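Local coordinates for N5-Carboxyaminoimidazole ribonucleotide synthetase (Staphylococcus aureus subsp. aureus, PDB 3ORQ) that catalyses the ATP-dependent carboxylation of 5-aminoimidazole ribonucleotide with bicarbonate, giving N5-carboxyaminoimidazole ribonucleotide in purine biosynthesis, at the interface of chains A and B. Coordinates in Å, arbitrary orientation; residue numbers count along the deposited sequence, not the author numbering. Chains: chain A/B, N5-Carboxyaminoimidazole ribonucleotide synthetase.

The interface of chains A and B. Residues chain A 32-33, 51-52; chain B 29, 51-52.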
loop_
_atom_site.group_PDB
_atom_site.type_symbol
_atom_site.label_atom_id
_atom_site.label_comp_id
_atom_site.label_asym_id
_atom_site.label_seq_id
_atom_site.Cartn_x
_atom_site.Cartn_y
_atom_site.Cartn_z
ATOM N N GLN A 32 3.921 8.747 -0.292
ATOM C CA GLN A 32 5.045 8.453 -1.225
ATOM C C GLN A 32 4.570 7.733 -2.489
ATOM O O GLN A 32 4.964 8.070 -3.611
ATOM C CB GLN A 32 6.151 7.684 -0.506
ATOM C CG GLN A 32 7.022 8.630 0.361
ATOM C CD GLN A 32 8.406 8.143 0.458
ATOM O OE1 GLN A 32 9.046 7.864 -0.571
ATOM N NE2 GLN A 32 8.912 7.998 1.687
ATOM N N LYS A 33 3.680 6.757 -2.329
ATOM C CA LYS A 33 2.997 6.160 -3.472
ATOM C C LYS A 33 2.397 7.216 -4.477
ATOM O O LYS A 33 2.533 7.056 -5.668
ATOM C CB LYS A 33 1.850 5.278 -2.977
ATOM C CG LYS A 33 0.928 4.797 -4.113
ATOM C CD LYS A 33 -0.162 3.947 -3.530
ATOM C CE LYS A 33 -1.098 4.776 -2.636
ATOM N NZ LYS A 33 -2.234 3.949 -2.165
ATOM N N TYR A 51 11.731 5.718 8.458
ATOM C CA TYR A 51 12.290 5.301 7.152
ATOM C C TYR A 51 11.307 5.195 5.992
ATOM O O TYR A 51 11.608 4.548 4.994
ATOM C CB TYR A 51 13.088 4.003 7.336
ATOM C CG TYR A 51 14.180 4.189 8.362
ATOM C CD1 TYR A 51 15.380 4.794 8.019
ATOM C CD2 TYR A 51 13.969 3.835 9.684
ATOM C CE1 TYR A 51 16.402 4.990 8.979
ATOM C CE2 TYR A 51 14.965 4.004 10.650
ATOM C CZ TYR A 51 16.174 4.577 10.286
ATOM O OH TYR A 51 17.117 4.769 11.245
ATOM N N VAL A 52 10.112 5.782 6.144
ATOM C CA VAL A 52 9.276 6.090 4.994
ATOM C C VAL A 52 9.046 7.624 4.848
ATOM O O VAL A 52 7.994 8.084 4.340
ATOM C CB VAL A 52 7.943 5.316 5.086
ATOM C CG1 VAL A 52 8.180 3.838 4.861
ATOM C CG2 VAL A 52 7.253 5.546 6.415
ATOM N N GLN B 29 8.020 -0.850 -0.161
ATOM C CA GLN B 29 6.803 -0.421 0.536
ATOM C C GLN B 29 6.055 -1.601 1.140
ATOM O O GLN B 29 5.581 -1.497 2.263
ATOM C CB GLN B 29 5.879 0.370 -0.415
ATOM C CG GLN B 29 6.421 1.764 -0.773
ATOM C CD GLN B 29 5.596 2.826 -0.185
ATOM O OE1 GLN B 29 5.104 3.709 -0.880
ATOM N NE2 GLN B 29 5.411 2.753 1.153
ATOM N N TYR B 51 13.942 6.714 -0.322
ATOM C CA TYR B 51 13.388 7.118 0.965
ATOM C C TYR B 51 12.283 6.206 1.443
ATOM O O TYR B 51 11.495 6.581 2.304
ATOM C CB TYR B 51 12.924 8.586 0.911
ATOM C CG TYR B 51 14.064 9.497 0.589
ATOM C CD1 TYR B 51 15.030 9.813 1.568
ATOM C CD2 TYR B 51 14.230 9.996 -0.699
ATOM C CE1 TYR B 51 16.118 10.659 1.271
ATOM C CE2 TYR B 51 15.333 10.813 -1.026
ATOM C CZ TYR B 51 16.252 11.158 -0.033
ATOM O OH TYR B 51 17.323 11.977 -0.361
ATOM N N VAL B 52 12.203 5.006 0.871
ATOM C CA VAL B 52 11.467 3.955 1.551
ATOM C C VAL B 52 12.401 2.813 1.909
ATOM O O VAL B 52 11.989 1.651 1.917
ATOM C CB VAL B 52 10.243 3.465 0.734
ATOM C CG1 VAL B 52 9.157 4.503 0.742
ATOM C CG2 VAL B 52 10.607 3.131 -0.712
HETATM O O HOH W 1 11.590 7.291 -1.926
#
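The C-terminal end of helix 22-33 and the 3-10 turn 50-52 of chain A meet the same two elements of chain B, A:Gln32 reaching over to B:Tyr51 and B:Val52. Both elements belong to the preATP-grasp domain of this PurK-type ATP-grasp enzyme, and the patch is part of a two-fold symmetric interface between identical chains; the coordinates alone do not prove that this dimer forms in solution. The carboxamide of A:Gln32 carries the contact. Its NE2 donates to the main-chain O of B:Tyr51 at 3.0 Å, nearly straight at the hydrogen (166°), and to O of A:Val52 in its own chain at 2.8 Å. Both acceptors lie close to the amide plane, whereas NE2 stands above each carbonyl plane and so points at neither oxygen's lone pair. One NH2 group thus ties together the 3-10 turns of the two subunits. OE1 of A:Gln32 is 2.9 Å from a water that also pairs with the backbone N of B:Tyr51; the two NE2 bonds and this water link should together hold the carboxamide in its rotation. A chi1 of -79° swings the A:Gln32 chain away from its own carbonyl, and a bend at chi2 (-149°) carries the amide across, antiparallel to the B:Val52 side chain. Methyl CG1 of B:Val52 lies over one face of the A:Gln32 amide, 3.7 Å from CD and 3.6 Å from both OE1 and NE2. At the helix end, OE1 of B:Gln29 comes 3.7 Å from N of A:Lys33, too far for a hydrogen bond. The turns meet through their backbones, CA of A:Val52 lying 3.5 Å from O of B:Tyr51.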